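Local coordinates for beta-d-glucoside glucohydrolase (Hypocrea jecorina, PDB 3ZZ1), which probably hydrolyses terminal, non-reducing beta-D-glucosyl residues and releases beta-D-glucose in the course of cellulose degradation, at residues 158-163 / 220-225; 179-184 / 215-220; 341-346 / 430-435; 398-403 / 408-413. All blocks are in the same frame, centred on the assembly; numbering follows the deposited sequence. Where two conformers were deposited one is given.

Contact 1 of 4, residues 158-163 / 220-225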
loop_
_atom_site.group_PDB
_atom_site.type_symbol
_atom_site.label_atom_id
_atom_site.label_comp_id
_atom_site.label_asym_id
_atom_site.label_seq_id
_atom_site.Cartn_x
_atom_site.Cartn_y
_atom_site.Cartn_z
ATOM N N LYS A 158 -3.217 6.747 -6.195
ATOM C CA LYS A 158 -2.902 7.947 -5.416
ATOM C C LYS A 158 -1.710 7.659 -4.487
ATOM O O LYS A 158 -1.392 6.498 -4.267
ATOM C CB LYS A 158 -4.140 8.396 -4.621
ATOM C CG LYS A 158 -4.565 7.442 -3.497
ATOM C CD LYS A 158 -5.831 7.910 -2.794
ATOM C CE LYS A 158 -5.991 7.224 -1.442
ATOM N NZ LYS A 158 -7.354 7.448 -0.872
ATOM N N HIS A 159 -1.013 8.669 -3.964
ATOM C CA HIS A 159 -1.175 10.080 -4.286
ATOM C C HIS A 159 0.026 10.516 -5.122
ATOM O O HIS A 159 1.176 10.254 -4.759
ATOM C CB HIS A 159 -1.234 10.913 -3.002
ATOM C CG HIS A 159 -2.237 10.420 -2.003
ATOM N ND1 HIS A 159 -1.957 9.414 -1.104
ATOM C CD2 HIS A 159 -3.515 10.796 -1.762
ATOM C CE1 HIS A 159 -3.022 9.188 -0.354
ATOM N NE2 HIS A 159 -3.979 10.016 -0.731
ATOM N N TYR A 160 -0.252 11.188 -6.234
ATOM C CA TYR A 160 0.779 11.566 -7.194
ATOM C C TYR A 160 1.132 13.049 -7.034
ATOM O O TYR A 160 0.344 13.914 -7.409
ATOM C CB TYR A 160 0.273 11.254 -8.608
ATOM C CG TYR A 160 1.274 11.453 -9.723
ATOM C CD1 TYR A 160 2.275 10.509 -9.973
ATOM C CD2 TYR A 160 1.210 12.576 -10.541
ATOM C CE1 TYR A 160 3.196 10.694 -11.004
ATOM C CE2 TYR A 160 2.115 12.768 -11.571
ATOM C CZ TYR A 160 3.106 11.826 -11.797
ATOM O OH TYR A 160 4.006 12.025 -12.818
ATOM N N ILE A 161 2.304 13.370 -6.483
ATOM C CA ILE A 161 3.353 12.419 -6.086
ATOM C C ILE A 161 4.214 13.061 -4.989
ATOM O O ILE A 161 4.167 14.284 -4.798
ATOM C CB ILE A 161 4.229 12.023 -7.313
ATOM C CG1 ILE A 161 5.204 10.891 -6.973
ATOM C CG2 ILE A 161 4.937 13.247 -7.923
ATOM C CD1 ILE A 161 5.658 10.114 -8.167
ATOM N N LEU A 162 4.981 12.238 -4.269
ATOM C CA LEU A 162 5.978 12.698 -3.280
ATOM C C LEU A 162 5.384 13.225 -1.966
ATOM O O LEU A 162 5.990 14.065 -1.285
ATOM C CB LEU A 162 6.946 13.727 -3.894
ATOM C CG LEU A 162 7.681 13.418 -5.209
ATOM C CD1 LEU A 162 8.406 14.662 -5.687
ATOM C CD2 LEU A 162 8.648 12.252 -5.068
ATOM N N ASN A 163 4.212 12.708 -1.617
ATOM C CA ASN A 163 3.521 13.026 -0.370
ATOM C C ASN A 163 4.016 12.092 0.741
ATOM O O ASN A 163 3.252 11.290 1.284
ATOM C CB ASN A 163 2.007 12.880 -0.604
ATOM C CG ASN A 163 1.154 13.304 0.593
ATOM O OD1 ASN A 163 -0.056 13.062 0.597
ATOM N ND2 ASN A 163 1.769 13.926 1.604
ATOM N N GLN A 220 1.684 16.338 -17.004
ATOM C CA GLN A 220 1.605 16.223 -18.456
ATOM C C GLN A 220 2.761 15.418 -19.029
ATOM O O GLN A 220 2.539 14.411 -19.697
ATOM C CB GLN A 220 1.516 17.603 -19.125
ATOM C CG GLN A 220 1.250 17.555 -20.630
ATOM C CD GLN A 220 -0.086 16.908 -20.970
ATOM O OE1 GLN A 220 -1.139 17.322 -20.483
ATOM N NE2 GLN A 220 -0.043 15.881 -21.806
ATOM N N THR A 221 3.988 15.857 -18.765
ATOM C CA THR A 221 5.156 15.231 -19.373
ATOM C C THR A 221 5.397 13.827 -18.824
ATOM O O THR A 221 5.473 12.875 -19.596
ATOM C CB THR A 221 6.417 16.116 -19.246
ATOM O OG1 THR A 221 6.170 17.376 -19.875
ATOM C CG2 THR A 221 7.617 15.461 -19.919
ATOM N N VAL A 222 5.488 13.690 -17.503
ATOM C CA VAL A 222 5.771 12.382 -16.908
ATOM C C VAL A 222 4.584 11.413 -16.982
ATOM O O VAL A 222 4.659 10.399 -17.669
ATOM C CB VAL A 222 6.294 12.490 -15.454
ATOM C CG1 VAL A 222 6.657 11.109 -14.913
ATOM C CG2 VAL A 222 7.504 13.410 -15.389
ATOM N N LEU A 223 3.498 11.726 -16.281
ATOM C CA LEU A 223 2.364 10.805 -16.186
ATOM C C LEU A 223 1.708 10.548 -17.539
ATOM O O LEU A 223 1.510 9.404 -17.932
ATOM C CB LEU A 223 1.327 11.295 -15.161
ATOM C CG LEU A 223 0.044 10.481 -14.923
ATOM C CD1 LEU A 223 0.327 9.035 -14.530
ATOM C CD2 LEU A 223 -0.817 11.152 -13.857
ATOM N N LYS A 224 1.391 11.621 -18.253
ATOM C CA LYS A 224 0.593 11.494 -19.464
ATOM C C LYS A 224 1.409 11.207 -20.721
ATOM O O LYS A 224 0.987 10.410 -21.558
ATOM C CB LYS A 224 -0.312 12.720 -19.650
ATOM C CG LYS A 224 -1.486 12.743 -18.678
ATOM C CD LYS A 224 -2.379 13.956 -18.879
ATOM C CE LYS A 224 -3.536 13.939 -17.890
ATOM N NZ LYS A 224 -4.496 15.049 -18.129
ATOM N N ASP A 225 2.565 11.855 -20.852
ATOM C CA ASP A 225 3.376 11.731 -22.061
ATOM C C ASP A 225 4.419 10.613 -21.975
ATOM O O ASP A 225 4.583 9.838 -22.917
ATOM C CB ASP A 225 4.035 13.070 -22.419
ATOM C CG ASP A 225 3.027 14.127 -22.856
ATOM O OD1 ASP A 225 1.840 13.794 -23.036
ATOM O OD2 ASP A 225 3.426 15.294 -23.027
#
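The hydroxyl of Y160 comes up against the backbone of helix 216-226 beside V222 and L223, and there it donates its proton to the carbonyl oxygen of T218, one turn earlier in the helix. Around that bond the oxygen is hemmed in by apolar groups: Y160 OH lies 3.5 Å from V222 CG1 and 3.6 Å from L223 CB. L223 N is also near, yet no hydrogen bond joins it to the hydroxyl. CG of Y160 stands anti to the backbone N (chi1 -174°), which carries the ring from the end of strand 154-160 outward to the helix. L223 runs past it in the opposite direction. Its CB is 3.8 Å from Y160 CZ, and its CD2 lies 4.0 Å above one face of the Y160 ring, shifted toward the rim; I161 CG2 occupies the other face, over the centre. F189 adds an edge-to-face contact. A tyrosine suits this buried place because its ring fills the apolar gap between strand and helix while its one polar atom finds a carbonyl. Cut back to an alanine, Y160 would probably leave T218 O without this donor and a gap beneath L223 CD2. Strand 154-160 and helix 216-226 both belong to the barrel-like N-terminal domain. The chemistry implies a mainly apolar joint between them, with a single directed bond, to T218 O, that probably sets how the phenol sits against the helix.

Contact 2 of 4, residues 179-184 / 215-220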
loop_
_atom_site.group_PDB
_atom_site.type_symbol
_atom_site.label_atom_id
_atom_site.label_comp_id
_atom_site.label_asym_id
_atom_site.label_seq_id
_atom_site.Cartn_x
_atom_site.Cartn_y
_atom_site.Cartn_z
ATOM N N ARG A 179 16.225 11.730 -11.521
ATOM C CA ARG A 179 16.341 10.273 -11.499
ATOM C C ARG A 179 15.581 9.665 -10.320
ATOM O O ARG A 179 14.894 8.657 -10.487
ATOM C CB ARG A 179 17.801 9.804 -11.512
ATOM C CG ARG A 179 17.934 8.291 -11.688
ATOM C CD ARG A 179 19.379 7.827 -11.729
ATOM N NE ARG A 179 19.456 6.377 -11.565
ATOM C CZ ARG A 179 20.519 5.717 -11.110
ATOM N NH1 ARG A 179 21.624 6.371 -10.766
ATOM N NH2 ARG A 179 20.469 4.396 -10.987
ATOM N N THR A 180 15.695 10.288 -9.148
ATOM C CA THR A 180 14.982 9.843 -7.952
ATOM C C THR A 180 13.470 9.907 -8.153
ATOM O O THR A 180 12.751 8.965 -7.807
ATOM C CB THR A 180 15.380 10.670 -6.706
ATOM O OG1 THR A 180 16.788 10.542 -6.480
ATOM C CG2 THR A 180 14.642 10.184 -5.461
ATOM N N LEU A 181 12.997 11.019 -8.715
ATOM C CA LEU A 181 11.579 11.194 -8.996
ATOM C C LEU A 181 11.040 10.046 -9.849
ATOM O O LEU A 181 9.994 9.482 -9.533
ATOM C CB LEU A 181 11.306 12.550 -9.667
ATOM C CG LEU A 181 9.879 12.818 -10.180
ATOM C CD1 LEU A 181 8.870 12.828 -9.040
ATOM C CD2 LEU A 181 9.803 14.117 -10.959
ATOM N N HIS A 182 11.779 9.695 -10.901
ATOM C CA HIS A 182 11.342 8.702 -11.885
ATOM C C HIS A 182 11.555 7.257 -11.440
ATOM O O HIS A 182 10.659 6.423 -11.575
ATOM C CB HIS A 182 12.080 8.911 -13.204
ATOM C CG HIS A 182 11.568 10.060 -14.011
ATOM N ND1 HIS A 182 10.552 9.926 -14.932
ATOM C CD2 HIS A 182 11.941 11.361 -14.047
ATOM C CE1 HIS A 182 10.310 11.098 -15.490
ATOM N NE2 HIS A 182 11.144 11.984 -14.978
ATOM N N GLU A 183 12.750 6.973 -10.932
ATOM C CA GLU A 183 13.212 5.604 -10.723
ATOM C C GLU A 183 12.723 4.985 -9.410
ATOM O O GLU A 183 12.644 3.760 -9.284
ATOM C CB GLU A 183 14.739 5.560 -10.800
ATOM C CG GLU A 183 15.335 4.169 -10.875
ATOM C CD GLU A 183 16.817 4.200 -11.177
ATOM O OE1 GLU A 183 17.229 4.964 -12.085
ATOM O OE2 GLU A 183 17.569 3.460 -10.510
ATOM N N LEU A 184 12.406 5.834 -8.441
ATOM C CA LEU A 184 11.928 5.366 -7.143
ATOM C C LEU A 184 10.436 5.638 -6.968
ATOM O O LEU A 184 9.635 4.709 -6.845
ATOM C CB LEU A 184 12.744 6.001 -6.003
ATOM C CG LEU A 184 12.462 5.574 -4.552
ATOM C CD1 LEU A 184 12.500 4.067 -4.367
ATOM C CD2 LEU A 184 13.433 6.236 -3.596
ATOM N N ASP A 215 1.320 20.987 -11.624
ATOM C CA ASP A 215 2.676 20.749 -12.091
ATOM C C ASP A 215 2.654 20.147 -13.491
ATOM O O ASP A 215 2.399 18.953 -13.654
ATOM C CB ASP A 215 3.386 19.828 -11.098
ATOM C CG ASP A 215 4.882 19.718 -11.339
ATOM O OD1 ASP A 215 5.381 20.104 -12.414
ATOM O OD2 ASP A 215 5.569 19.217 -10.428
ATOM N N GLN A 216 2.934 20.984 -14.490
ATOM C CA GLN A 216 2.921 20.556 -15.886
ATOM C C GLN A 216 3.898 19.407 -16.149
ATOM O O GLN A 216 3.556 18.445 -16.844
ATOM C CB GLN A 216 3.196 21.738 -16.822
ATOM C CG GLN A 216 2.902 21.453 -18.289
ATOM C CD GLN A 216 3.113 22.664 -19.173
ATOM O OE1 GLN A 216 3.947 22.648 -20.080
ATOM N NE2 GLN A 216 2.361 23.727 -18.909
ATOM N N TYR A 217 5.105 19.496 -15.591
ATOM C CA TYR A 217 6.099 18.432 -15.794
ATOM C C TYR A 217 5.606 17.050 -15.325
ATOM O O TYR A 217 5.569 16.104 -16.116
ATOM C CB TYR A 217 7.468 18.778 -15.181
ATOM C CG TYR A 217 8.489 17.673 -15.389
ATOM C CD1 TYR A 217 9.016 17.413 -16.656
ATOM C CD2 TYR A 217 8.908 16.873 -14.326
ATOM C CE1 TYR A 217 9.934 16.389 -16.861
ATOM C CE2 TYR A 217 9.835 15.854 -14.518
ATOM C CZ TYR A 217 10.344 15.615 -15.790
ATOM O OH TYR A 217 11.256 14.596 -15.991
ATOM N N THR A 218 5.208 16.937 -14.061
ATOM C CA THR A 218 4.806 15.632 -13.513
ATOM C C THR A 218 3.472 15.130 -14.076
ATOM O O THR A 218 3.339 13.946 -14.399
ATOM C CB THR A 218 4.773 15.621 -11.961
ATOM O OG1 THR A 218 3.917 16.663 -11.487
ATOM C CG2 THR A 218 6.169 15.818 -11.386
ATOM N N LEU A 219 2.498 16.030 -14.204
ATOM C CA LEU A 219 1.170 15.669 -14.718
ATOM C C LEU A 219 1.157 15.402 -16.223
ATOM O O LEU A 219 0.664 14.368 -16.668
ATOM C CB LEU A 219 0.126 16.742 -14.379
ATOM C CG LEU A 219 -0.231 17.019 -12.912
ATOM C CD1 LEU A 219 -1.256 18.143 -12.841
ATOM C CD2 LEU A 219 -0.755 15.774 -12.191
ATOM N N GLN A 220 1.684 16.338 -17.004
ATOM C CA GLN A 220 1.605 16.223 -18.456
ATOM C C GLN A 220 2.761 15.418 -19.029
ATOM O O GLN A 220 2.539 14.411 -19.697
ATOM C CB GLN A 220 1.516 17.603 -19.125
ATOM C CG GLN A 220 1.250 17.555 -20.630
ATOM C CD GLN A 220 -0.086 16.908 -20.970
ATOM O OE1 GLN A 220 -1.139 17.322 -20.483
ATOM N NE2 GLN A 220 -0.043 15.881 -21.806
#
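H182 places its CG anti to its carbonyl carbon (chi1 -77°), which swings the imidazole toward helix 216-226, while Y217 sends its ring straight across from the other side with CG anti to the backbone N (chi1 180°). The two side chains come from opposite directions and meet in a hydrogen bond: H182 NE2 donates to Y217 OH over 2.8 Å, at an N-H...O angle of 170° and with the oxygen in the imidazole plane. With NE2 as donor, the phenol's own proton is left for an acceptor: Q684 OE1 is its main further partner and D178 OD1 a weak one. W679 stacks on the H182 ring and probably helps to hold its rotation. Beside this bond L181 supplies the apolar part. Its CD2 lies in the plane of the Y217 ring, at the edge, 4.0 Å from Y217 CE2, and the same methyl is 4.0 Å from T218 CG2. A phenylalanine in place of Y217 would probably keep the touch with L181 but leave H182 NE2 and Q684 OE1 without their shared hydroxyl. Further round helix 178-194, R179 grips E183 side-on, and the pair is bonded further, E183 OE1 to W679 N and R179 NH1 to R645 O. Q684 and W679 belong to the fibronectin type III-like range, so that domain meets the helices here. The nearly parallel helices follow successive strands of the barrel sheet, 154-160 and 199-202, as in the outer layer of a TIM barrel.

Contact 3 of 4, residues 341-346 / 430-435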
loop_
_atom_site.group_PDB
_atom_site.type_symbol
_atom_site.label_atom_id
_atom_site.label_comp_id
_atom_site.label_asym_id
_atom_site.label_seq_id
_atom_site.Cartn_x
_atom_site.Cartn_y
_atom_site.Cartn_z
ATOM N N LEU A 341 6.620 -21.173 20.053
ATOM C CA LEU A 341 5.549 -21.221 19.060
ATOM C C LEU A 341 5.830 -22.331 18.045
ATOM O O LEU A 341 6.978 -22.537 17.665
ATOM C CB LEU A 341 5.393 -19.868 18.350
ATOM C CG LEU A 341 4.806 -18.696 19.142
ATOM C CD1 LEU A 341 4.716 -17.469 18.259
ATOM C CD2 LEU A 341 3.440 -19.038 19.708
ATOM N N PRO A 342 4.782 -23.055 17.607
ATOM C CA PRO A 342 3.388 -22.856 17.994
ATOM C C PRO A 342 3.085 -23.420 19.373
ATOM O O PRO A 342 3.769 -24.340 19.834
ATOM C CB PRO A 342 2.616 -23.638 16.933
ATOM C CG PRO A 342 3.544 -24.719 16.508
ATOM C CD PRO A 342 4.939 -24.184 16.669
ATOM N N LEU A 343 2.072 -22.846 20.018
ATOM C CA LEU A 343 1.605 -23.298 21.316
ATOM C C LEU A 343 0.979 -24.670 21.174
ATOM O O LEU A 343 0.252 -24.935 20.217
ATOM C CB LEU A 343 0.567 -22.326 21.891
ATOM C CG LEU A 343 0.929 -20.848 22.061
ATOM C CD1 LEU A 343 -0.305 -20.057 22.464
ATOM C CD2 LEU A 343 2.050 -20.659 23.074
ATOM N N LYS A 344 1.267 -25.540 22.132
ATOM C CA LYS A 344 0.717 -26.884 22.125
ATOM C C LYS A 344 -0.431 -26.948 23.127
ATOM O O LYS A 344 -1.533 -26.469 22.852
ATOM C CB LYS A 344 1.801 -27.916 22.451
ATOM C CG LYS A 344 3.109 -27.739 21.689
ATOM C CD LYS A 344 3.119 -28.501 20.379
ATOM C CE LYS A 344 4.517 -28.485 19.771
ATOM N NZ LYS A 344 4.770 -29.636 18.856
ATOM N N LYS A 345 -0.165 -27.507 24.301
ATOM C CA LYS A 345 -1.213 -27.734 25.282
ATOM C C LYS A 345 -0.772 -27.212 26.654
ATOM O O LYS A 345 -0.587 -27.994 27.587
ATOM C CB LYS A 345 -1.536 -29.231 25.332
ATOM C CG LYS A 345 -2.979 -29.561 25.635
ATOM C CD LYS A 345 -3.218 -31.063 25.510
ATOM C CE LYS A 345 -4.502 -31.475 26.211
ATOM N NZ LYS A 345 -5.705 -30.868 25.569
ATOM N N PRO A 346 -0.589 -25.883 26.781
ATOM C CA PRO A 346 -0.180 -25.365 28.086
ATOM C C PRO A 346 -1.355 -25.385 29.069
ATOM O O PRO A 346 -2.511 -25.302 28.644
ATOM C CB PRO A 346 0.245 -23.931 27.769
ATOM C CG PRO A 346 -0.578 -23.548 26.583
ATOM C CD PRO A 346 -0.795 -24.802 25.793
ATOM N N VAL A 430 2.749 -19.659 29.774
ATOM C CA VAL A 430 3.143 -18.595 28.850
ATOM C C VAL A 430 2.331 -17.325 29.099
ATOM O O VAL A 430 1.222 -17.374 29.637
ATOM C CB VAL A 430 3.015 -18.999 27.349
ATOM C CG1 VAL A 430 3.928 -20.182 27.013
ATOM C CG2 VAL A 430 1.565 -19.307 26.979
ATOM N N ALA A 431 2.906 -16.194 28.709
ATOM C CA ALA A 431 2.238 -14.908 28.800
ATOM C C ALA A 431 2.317 -14.217 27.450
ATOM O O ALA A 431 3.406 -14.049 26.897
ATOM C CB ALA A 431 2.881 -14.052 29.882
ATOM N N ILE A 432 1.157 -13.829 26.923
ATOM C CA ILE A 432 1.074 -13.166 25.624
ATOM C C ILE A 432 0.738 -11.690 25.837
ATOM O O ILE A 432 -0.357 -11.365 26.301
ATOM C CB ILE A 432 0.026 -13.837 24.687
ATOM C CG1 ILE A 432 0.181 -15.367 24.694
ATOM C CG2 ILE A 432 0.159 -13.292 23.273
ATOM C CD1 ILE A 432 -0.951 -16.137 23.990
ATOM N N VAL A 433 1.684 -10.812 25.498
ATOM C CA VAL A 433 1.536 -9.367 25.713
ATOM C C VAL A 433 1.237 -8.644 24.400
ATOM O O VAL A 433 1.899 -8.878 23.381
ATOM C CB VAL A 433 2.790 -8.744 26.383
ATOM C CG1 VAL A 433 2.517 -7.308 26.833
ATOM C CG2 VAL A 433 3.225 -9.566 27.571
ATOM N N PHE A 434 0.244 -7.761 24.441
ATOM C CA PHE A 434 -0.239 -7.063 23.251
ATOM C C PHE A 434 0.100 -5.585 23.274
ATOM O O PHE A 434 -0.345 -4.841 24.154
ATOM C CB PHE A 434 -1.746 -7.266 23.082
ATOM C CG PHE A 434 -2.119 -8.654 22.660
ATOM C CD1 PHE A 434 -2.221 -9.679 23.594
ATOM C CD2 PHE A 434 -2.342 -8.948 21.322
ATOM C CE1 PHE A 434 -2.553 -10.969 23.202
ATOM C CE2 PHE A 434 -2.675 -10.233 20.930
ATOM C CZ PHE A 434 -2.779 -11.245 21.873
ATOM N N ILE A 435 0.910 -5.175 22.302
ATOM C CA ILE A 435 1.340 -3.788 22.178
ATOM C C ILE A 435 1.038 -3.258 20.777
ATOM O O ILE A 435 0.844 -4.038 19.840
ATOM C CB ILE A 435 2.845 -3.599 22.544
ATOM C CG1 ILE A 435 3.757 -4.299 21.529
ATOM C CG2 ILE A 435 3.124 -4.069 23.982
ATOM C CD1 ILE A 435 5.239 -4.030 21.729
#
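L343 reaches from the loop 341-346 onto V430 and I432 of strand 430-437, within the alpha/beta sandwich of the family 3 C-terminal domain, whose mostly parallel sheet has this strand in its interior. From CB the side chain leaves the loop without yet touching the strand, and CG, anti to the carbonyl carbon (chi1 -56°), divides it into two methyls with separate tasks. CD1 goes to the tip of I432, 4.3 Å from I432 CD1. CD2 turns instead to the start of the strand and lies 4.2 Å from V430 CG2, the two side chains meeting at a slant. One leucine thus bridges two residues on the same face of the strand, because V430 and I432 alternate with A431, which turns the other way to pack on helix 462-472. Branched residues suit these positions: beta-branching fits an extended backbone, and each offers a methyl within reach of the leucine fork. No hydrogen bond crosses between loop and strand, and the surfaces are wholly apolar where they touch. Neighbouring strands add to the apolar packing, I349 against V430 and I432, and I477 against L343. The backbone of L343 is held in turn by a hydrogen bond with L518. P346, where the loop is about to enter strand 348-352, points its ring at the same valine more loosely, with P346 CG 4.8 Å from V430 CG2.

Contact 4 of 4, residues 398-403 / 408-413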
loop_
_atom_site.group_PDB
_atom_site.type_symbol
_atom_site.label_atom_id
_atom_site.label_comp_id
_atom_site.label_asym_id
_atom_site.label_seq_id
_atom_site.Cartn_x
_atom_site.Cartn_y
_atom_site.Cartn_z
ATOM N N ALA A 398 -10.743 -14.686 20.708
ATOM C CA ALA A 398 -10.294 -15.806 19.885
ATOM C C ALA A 398 -9.335 -16.728 20.638
ATOM O O ALA A 398 -9.437 -17.958 20.531
ATOM C CB ALA A 398 -9.660 -15.306 18.600
ATOM N N ILE A 399 -8.406 -16.142 21.392
ATOM C CA ILE A 399 -7.449 -16.928 22.178
ATOM C C ILE A 399 -8.162 -17.717 23.283
ATOM O O ILE A 399 -7.861 -18.896 23.501
ATOM C CB ILE A 399 -6.289 -16.056 22.735
ATOM C CG1 ILE A 399 -5.282 -15.757 21.615
ATOM C CG2 ILE A 399 -5.584 -16.745 23.920
ATOM C CD1 ILE A 399 -4.315 -14.621 21.915
ATOM N N ASN A 400 -9.115 -17.066 23.947
ATOM C CA ASN A 400 -9.906 -17.682 25.011
ATOM C C ASN A 400 -10.709 -18.897 24.526
ATOM O O ASN A 400 -10.709 -19.936 25.179
ATOM C CB ASN A 400 -10.827 -16.644 25.667
ATOM C CG ASN A 400 -11.511 -17.163 26.927
ATOM O OD1 ASN A 400 -10.955 -17.975 27.668
ATOM N ND2 ASN A 400 -12.726 -16.680 27.180
ATOM N N THR A 401 -11.372 -18.761 23.376
ATOM C CA THR A 401 -12.129 -19.868 22.773
ATOM C C THR A 401 -11.238 -21.068 22.430
ATOM O O THR A 401 -11.596 -22.211 22.732
ATOM C CB THR A 401 -12.903 -19.412 21.519
ATOM O OG1 THR A 401 -13.887 -18.445 21.899
ATOM C CG2 THR A 401 -13.605 -20.589 20.831
ATOM N N ARG A 402 -10.088 -20.812 21.810
ATOM C CA ARG A 402 -9.197 -21.894 21.381
ATOM C C ARG A 402 -8.550 -22.599 22.568
ATOM O O ARG A 402 -8.436 -23.823 22.583
ATOM C CB ARG A 402 -8.132 -21.386 20.397
ATOM C CG ARG A 402 -7.154 -22.457 19.881
ATOM C CD ARG A 402 -7.858 -23.569 19.094
ATOM N NE ARG A 402 -6.930 -24.588 18.594
ATOM C CZ ARG A 402 -6.444 -24.623 17.354
ATOM N NH1 ARG A 402 -6.785 -23.694 16.468
ATOM N NH2 ARG A 402 -5.614 -25.593 16.995
ATOM N N ALA A 403 -8.136 -21.819 23.560
ATOM C CA ALA A 403 -7.480 -22.359 24.745
ATOM C C ALA A 403 -8.448 -23.131 25.649
ATOM O O ALA A 403 -8.098 -24.195 26.161
ATOM C CB ALA A 403 -6.780 -21.252 25.517
ATOM N N THR A 408 -7.076 -25.335 28.583
ATOM C CA THR A 408 -6.155 -24.284 29.018
ATOM C C THR A 408 -6.901 -23.145 29.721
ATOM O O THR A 408 -7.850 -22.580 29.178
ATOM C CB THR A 408 -5.308 -23.729 27.838
ATOM O OG1 THR A 408 -4.600 -24.799 27.199
ATOM C CG2 THR A 408 -4.296 -22.692 28.322
ATOM N N GLN A 409 -6.457 -22.831 30.935
ATOM C CA GLN A 409 -6.982 -21.721 31.725
ATOM C C GLN A 409 -6.399 -20.388 31.230
ATOM O O GLN A 409 -5.187 -20.268 31.036
ATOM C CB GLN A 409 -6.640 -21.961 33.199
ATOM C CG GLN A 409 -6.741 -20.748 34.112
ATOM C CD GLN A 409 -6.086 -20.990 35.461
ATOM O OE1 GLN A 409 -6.643 -21.683 36.316
ATOM N NE2 GLN A 409 -4.894 -20.422 35.656
ATOM N N VAL A 410 -7.262 -19.397 31.014
ATOM C CA VAL A 410 -6.829 -18.091 30.511
ATOM C C VAL A 410 -7.042 -17.009 31.558
ATOM O O VAL A 410 -8.143 -16.862 32.089
ATOM C CB VAL A 410 -7.559 -17.690 29.199
ATOM C CG1 VAL A 410 -6.991 -16.392 28.628
ATOM C CG2 VAL A 410 -7.454 -18.798 28.166
ATOM N N THR A 411 -5.979 -16.263 31.861
ATOM C CA THR A 411 -6.086 -15.113 32.752
ATOM C C THR A 411 -5.862 -13.814 31.978
ATOM O O THR A 411 -4.841 -13.640 31.305
ATOM C CB THR A 411 -5.119 -15.215 33.951
ATOM O OG1 THR A 411 -5.327 -16.462 34.630
ATOM C CG2 THR A 411 -5.360 -14.078 34.931
ATOM N N LEU A 412 -6.827 -12.906 32.088
ATOM C CA LEU A 412 -6.807 -11.654 31.341
ATOM C C LEU A 412 -6.508 -10.436 32.216
ATOM O O LEU A 412 -7.152 -10.219 33.250
ATOM C CB LEU A 412 -8.140 -11.455 30.607
ATOM C CG LEU A 412 -8.352 -10.116 29.888
ATOM C CD1 LEU A 412 -7.408 -9.973 28.698
ATOM C CD2 LEU A 412 -9.808 -9.943 29.458
ATOM N N SER A 413 -5.521 -9.655 31.788
ATOM C CA SER A 413 -5.304 -8.312 32.299
ATOM C C SER A 413 -5.531 -7.360 31.130
ATOM O O SER A 413 -4.632 -7.139 30.308
ATOM C CB SER A 413 -3.888 -8.163 32.852
ATOM O OG SER A 413 -3.702 -6.875 33.403
#
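V410 pushes its CG2 methyl into the angle between two residues one helical turn apart, 3.7 Å from A403 CB and 3.6 Å from N400 OD1. CG2 points there because it stands anti to the carbonyl carbon, leaving CG1 anti to the backbone N (chi1 -175°). The amide of N400 crosses the valine at a slant, and its oxygen simply rests against the methyl in van der Waals contact. A403 suits its place by being small: its CB also lies 3.7 Å from T408 CB, so the last turn of the helix can come close to the returning chain. The backbone seals this approach, T408 N donating to A403 O over 2.9 Å from above the carbonyl plane, at a somewhat bent N-H...O angle of 140°. The hydroxyl of T408 bonds instead to P346 O and to Q406 NE2, and so ties the turn to the loop 341-346. I399, on the inner side of the helix, packs on V351. With strand 348-352 before it and strand 409-413 parallel to that strand after it, helix 395-404 forms the connection of a beta-alpha-beta crossover at the edge of the C-terminal alpha/beta sheet.

From the N terminus, the chain first opens contact 1 at strand 154-160, then contact 2 at helix 178-194. Helix 216-226 closes both, contact 2 first, so the smaller loop sits within the larger one, and Q220 belongs to both. Together they tie a barrel strand and two outer helices of the N-terminal domain. Contact 3 opens later, in the loop before strand 348-352, and closes on strand 430-437. Contact 4, a short helix-to-strand return, lies wholly within that span, and I399 touches I432 and F434. None of the loops cross. The two pairs lie on opposite sides of the chain's centre, contact centres 47 to 53 Å apart.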